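Local structure of putative ABC transporter (Thermobispora bispora, 4PE6) at residues 38-43 with 266-271; 101-106 with 118-123. The protein probably serves as the solute-binding protein of an ABC transporter, with a likely carbohydrate-type ligand, and here holds a trihydroxybutanoic acid molecule. One frame throughout, in Å; residues are numbered along the deposited sequence.

Contact 1. Residues 38-43 with 266-271; sequences AKFEEA and AALWAA
Leu268 fills the seam between the two helices, meeting Phe40 with its CB and Ala43 with one branch of its fork. The closer of these touches is made by Leu268 CD2, 3.9 Å from the methyl carbon CB of Ala43; the same branch also lies 4.0 Å from Ala43 C, so it rests against the helix backbone where alanine bears only a methyl group. Leu268 CB meets the Phe40 ring obliquely, 4.2 Å from its CE1, and the two side chains cross at about a right angle. With CG anti to the backbone N (chi1 172°), the Phe40 ring swings across to the facing helix, although the CB bond from which it hangs does not point there. Leu268, wedged against Ala43 and Phe40, is the tight part of this apolar contact, which has no hydrogen bond across it. Beyond Ala43, on the partly exposed side, the packing slackens: Trp269 CZ2 stays 5.1 Å from Ala43 CB, and the indole bonds instead through NE1 to Trp313 O. Lys39, also partly exposed, pairs with Glu307. Phe40 and Ala267 both rest on Leu86 of strand 84-88, so that helices 31-49 and 263-275 pack side by side on one face of the sheet, while helix 315-327 lies against Trp269 and Ala270.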
loop_
_atom_site.group_PDB
_atom_site.type_symbol
_atom_site.label_atom_id
_atom_site.label_comp_id
_atom_site.label_asym_id
_atom_site.label_seq_id
_atom_site.Cartn_x
_atom_site.Cartn_y
_atom_site.Cartn_z
ATOM N N ALA A 38 12.220 0.748 -2.752
ATOM C CA ALA A 38 13.038 1.468 -3.726
ATOM C C ALA A 38 12.961 2.993 -3.511
ATOM O O ALA A 38 13.988 3.660 -3.477
ATOM C CB ALA A 38 12.652 1.056 -5.131
ATOM N N LYS A 39 11.765 3.545 -3.305
ATOM C CA LYS A 39 11.624 4.978 -3.064
ATOM C C LYS A 39 12.302 5.407 -1.761
ATOM O O LYS A 39 12.949 6.450 -1.729
ATOM C CB LYS A 39 10.148 5.390 -3.047
ATOM C CG LYS A 39 9.408 5.150 -4.346
ATOM C CD LYS A 39 9.934 6.030 -5.471
ATOM C CE LYS A 39 9.328 5.624 -6.805
ATOM N NZ LYS A 39 9.398 6.755 -7.757
ATOM N N PHE A 40 12.163 4.606 -0.692
ATOM C CA PHE A 40 12.870 4.868 0.547
ATOM C C PHE A 40 14.372 4.877 0.345
ATOM O O PHE A 40 15.060 5.755 0.842
ATOM C CB PHE A 40 12.552 3.820 1.636
ATOM C CG PHE A 40 13.417 3.971 2.863
ATOM C CD1 PHE A 40 13.149 4.973 3.796
ATOM C CD2 PHE A 40 14.516 3.156 3.064
ATOM C CE1 PHE A 40 13.943 5.120 4.923
ATOM C CE2 PHE A 40 15.321 3.301 4.176
ATOM C CZ PHE A 40 15.033 4.300 5.106
ATOM N N GLU A 41 14.887 3.873 -0.355
ATOM C CA GLU A 41 16.319 3.748 -0.510
ATOM C C GLU A 41 16.894 4.884 -1.370
ATOM O O GLU A 41 17.952 5.424 -1.060
ATOM C CB GLU A 41 16.670 2.390 -1.103
ATOM C CG GLU A 41 16.594 1.272 -0.087
ATOM C CD GLU A 41 16.851 -0.095 -0.692
ATOM O OE1 GLU A 41 16.611 -0.274 -1.903
ATOM O OE2 GLU A 41 17.259 -0.998 0.061
ATOM N N GLU A 42 16.185 5.248 -2.428
ATOM C CA GLU A 42 16.562 6.422 -3.221
ATOM C C GLU A 42 16.556 7.694 -2.361
ATOM O O GLU A 42 17.482 8.481 -2.425
ATOM C CB GLU A 42 15.615 6.580 -4.399
ATOM C CG GLU A 42 15.800 7.856 -5.196
ATOM C CD GLU A 42 14.789 7.978 -6.320
ATOM O OE1 GLU A 42 13.566 8.042 -6.051
ATOM O OE2 GLU A 42 15.231 8.043 -7.473
ATOM N N ALA A 43 15.513 7.902 -1.565
ATOM C CA ALA A 43 15.441 9.102 -0.731
ATOM C C ALA A 43 16.523 9.119 0.362
ATOM O O ALA A 43 17.087 10.169 0.679
ATOM C CB ALA A 43 14.071 9.238 -0.098
ATOM N N ALA A 266 7.825 9.626 3.220
ATOM C CA ALA A 266 7.212 10.533 4.198
ATOM C C ALA A 266 7.607 10.142 5.627
ATOM O O ALA A 266 7.821 10.997 6.467
ATOM C CB ALA A 266 5.697 10.534 4.046
ATOM N N ALA A 267 7.690 8.840 5.902
ATOM C CA ALA A 267 8.101 8.355 7.226
ATOM C C ALA A 267 9.556 8.746 7.533
ATOM O O ALA A 267 9.880 9.091 8.660
ATOM C CB ALA A 267 7.920 6.851 7.310
ATOM N N LEU A 268 10.415 8.718 6.516
ATOM C CA LEU A 268 11.798 9.183 6.662
ATOM C C LEU A 268 11.826 10.649 7.103
ATOM O O LEU A 268 12.562 11.013 8.017
ATOM C CB LEU A 268 12.540 9.039 5.327
ATOM C CG LEU A 268 13.949 9.606 5.202
ATOM C CD1 LEU A 268 14.889 9.001 6.222
ATOM C CD2 LEU A 268 14.484 9.426 3.794
ATOM N N TRP A 269 11.052 11.495 6.427
ATOM C CA TRP A 269 11.018 12.922 6.768
ATOM C C TRP A 269 10.431 13.139 8.151
ATOM O O TRP A 269 10.945 13.941 8.919
ATOM C CB TRP A 269 10.266 13.743 5.732
ATOM C CG TRP A 269 10.906 13.675 4.355
ATOM C CD1 TRP A 269 10.291 13.352 3.197
ATOM C CD2 TRP A 269 12.276 13.924 4.025
ATOM N NE1 TRP A 269 11.184 13.384 2.147
ATOM C CE2 TRP A 269 12.415 13.715 2.630
ATOM C CE3 TRP A 269 13.402 14.298 4.768
ATOM C CZ2 TRP A 269 13.631 13.880 1.960
ATOM C CZ3 TRP A 269 14.614 14.490 4.097
ATOM C CH2 TRP A 269 14.719 14.253 2.705
ATOM N N ALA A 270 9.377 12.409 8.480
ATOM C CA ALA A 270 8.854 12.433 9.847
ATOM C C ALA A 270 9.931 12.092 10.886
ATOM O O ALA A 270 10.097 12.787 11.885
ATOM C CB ALA A 270 7.672 11.483 9.975
ATOM N N ALA A 271 10.670 11.016 10.649
ATOM C CA ALA A 271 11.721 10.609 11.576
ATOM C C ALA A 271 12.766 11.705 11.771
ATOM O O ALA A 271 13.179 11.965 12.905
ATOM C CB ALA A 271 12.371 9.307 11.124
#

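Contact 2. Residues 101-106 with 118-123; sequences QACDAG and APCAYI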
loop_
_atom_site.group_PDB
_atom_site.type_symbol
_atom_site.label_atom_id
_atom_site.label_comp_id
_atom_site.label_asym_id
_atom_site.label_seq_id
_atom_site.Cartn_x
_atom_site.Cartn_y
_atom_site.Cartn_z
ATOM N N GLN A 101 10.114 -1.636 23.333
ATOM C CA GLN A 101 11.522 -1.856 23.635
ATOM C C GLN A 101 12.389 -0.830 22.899
ATOM O O GLN A 101 13.334 -0.256 23.472
ATOM C CB GLN A 101 11.928 -3.296 23.256
ATOM C CG GLN A 101 13.396 -3.628 23.501
ATOM C CD GLN A 101 13.802 -4.988 22.976
ATOM O OE1 GLN A 101 12.990 -5.910 22.907
ATOM N NE2 GLN A 101 15.077 -5.121 22.607
ATOM N N ALA A 102 12.075 -0.602 21.626
ATOM C CA ALA A 102 12.760 0.404 20.840
ATOM C C ALA A 102 12.623 1.791 21.476
ATOM O O ALA A 102 13.608 2.492 21.637
ATOM C CB ALA A 102 12.242 0.417 19.407
ATOM N N CYS A 103 11.406 2.171 21.861
ATOM C CA CYS A 103 11.185 3.489 22.452
ATOM C C CYS A 103 11.938 3.637 23.779
ATOM O O CYS A 103 12.518 4.694 24.068
ATOM C CB CYS A 103 9.689 3.736 22.665
ATOM S SG CYS A 103 8.767 3.938 21.106
ATOM N N ASP A 104 11.923 2.576 24.584
ATOM C CA ASP A 104 12.618 2.594 25.881
ATOM C C ASP A 104 14.126 2.750 25.711
ATOM O O ASP A 104 14.805 3.242 26.612
ATOM C CB ASP A 104 12.353 1.306 26.642
ATOM C CG ASP A 104 10.934 1.198 27.144
ATOM O OD1 ASP A 104 10.170 2.185 27.077
ATOM O OD2 ASP A 104 10.588 0.101 27.621
ATOM N N ALA A 105 14.654 2.319 24.565
ATOM C CA ALA A 105 16.060 2.512 24.255
ATOM C C ALA A 105 16.335 3.882 23.623
ATOM O O ALA A 105 17.470 4.160 23.246
ATOM C CB ALA A 105 16.552 1.394 23.356
ATOM N N GLY A 106 15.326 4.753 23.550
ATOM C CA GLY A 106 15.509 6.107 23.012
ATOM C C GLY A 106 15.357 6.254 21.498
ATOM O O GLY A 106 15.665 7.310 20.951
ATOM N N ALA A 118 0.191 1.289 19.262
ATOM C CA ALA A 118 1.526 1.274 19.850
ATOM C C ALA A 118 1.783 2.689 20.324
ATOM O O ALA A 118 2.223 3.533 19.542
ATOM C CB ALA A 118 2.557 0.829 18.828
ATOM N N PRO A 119 1.461 2.968 21.609
ATOM C CA PRO A 119 1.381 4.335 22.135
ATOM C C PRO A 119 2.615 5.195 21.957
ATOM O O PRO A 119 2.492 6.394 21.797
ATOM C CB PRO A 119 1.112 4.121 23.643
ATOM C CG PRO A 119 0.461 2.792 23.734
ATOM C CD PRO A 119 1.050 1.967 22.617
ATOM N N CYS A 120 3.792 4.589 21.992
ATOM C CA CYS A 120 5.035 5.338 21.875
ATOM C C CYS A 120 5.387 5.684 20.419
ATOM O O CYS A 120 6.227 6.523 20.181
ATOM C CB CYS A 120 6.173 4.560 22.528
ATOM S SG CYS A 120 6.893 3.228 21.541
ATOM N N ALA A 121 4.738 5.036 19.460
ATOM C CA ALA A 121 5.045 5.232 18.042
ATOM C C ALA A 121 4.202 6.331 17.439
ATOM O O ALA A 121 3.091 6.624 17.915
ATOM C CB ALA A 121 4.812 3.939 17.277
ATOM N N TYR A 122 4.725 6.928 16.380
ATOM C CA TYR A 122 3.976 7.821 15.519
ATOM C C TYR A 122 3.440 7.045 14.315
ATOM O O TYR A 122 4.171 6.271 13.679
ATOM C CB TYR A 122 4.883 8.966 15.050
ATOM C CG TYR A 122 5.301 9.891 16.183
ATOM C CD1 TYR A 122 6.343 9.559 17.034
ATOM C CD2 TYR A 122 4.610 11.096 16.426
ATOM C CE1 TYR A 122 6.712 10.384 18.086
ATOM C CE2 TYR A 122 4.984 11.934 17.458
ATOM C CZ TYR A 122 6.031 11.579 18.277
ATOM O OH TYR A 122 6.381 12.424 19.311
ATOM N N ILE A 123 2.161 7.242 14.015
ATOM C CA ILE A 123 1.501 6.571 12.900
ATOM C C ILE A 123 1.382 7.494 11.658
ATOM O O ILE A 123 0.841 8.617 11.732
ATOM C CB ILE A 123 0.099 6.076 13.300
ATOM C CG1 ILE A 123 0.150 4.769 14.121
ATOM C CG2 ILE A 123 -0.725 5.764 12.050
ATOM C CD1 ILE A 123 1.117 4.726 15.284
#
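Cys103 SG sits over one face of the flat peptide that joins Cys120 to Ala121, 3.9 Å from Cys120 C and somewhat off the perpendicular through that carbon. Cys120 SG lies off the same face. The N-H of this peptide is held by Ala118 O, 2.9 Å from Ala121 N, in the bond that closes a type I turn over residues 118-121. The sulfurs are joined covalently, Cys103 SG to Cys120 SG at 2.1 Å, and the torsion about that bond is 75°, within the usual range near 90° and right-handed in sense. The two halves reach the bond differently: Cys103 carries its SG anti to the carbonyl carbon (chi1 -69°), as suits a helix, whereas in Cys120 SG is tucked between the backbone N and the carbonyl carbon (chi1 80°). Cys103 CB and Cys120 CB are thereby brought within 3.6 Å.

The disulfide pins the last turn of helix 96-104 to the turn leading into strand 122-126. Just beyond, the helix is ended by a Schellman motif with Gly106, at positive phi, as its C-prime residue. The Cys120 side chain also touches Ile99 and Gln100, and Val109 lies against Cys103. Lys282 gives a hydrogen bond to Pro119 O and a cation-pi contact to Tyr122. With no hydrogen bond between the segments, the covalent link is their principal tie; its oxidised state is consistent with a secreted, extracytoplasmic protein.

In the fold
From the N terminus, helix 31-49 supplies residues 38-43, whose partners at 266-271 arrive only after 222 further residues. Contact 1 thus closes a long loop that takes in the second lobe of this type I periplasmic-binding fold before helix 263-275 returns to the first. Contact 2 is nested inside that loop without crossing it: only 11 residues separate its segments, and they include strand 108-112, so it ties the end of helix 96-104 to the turn before strand 122-126. The contacts do not touch. Their centres are about 19 Å apart, contact 1 joining helices distant in sequence and contact 2 fastening a helix end to a nearby turn.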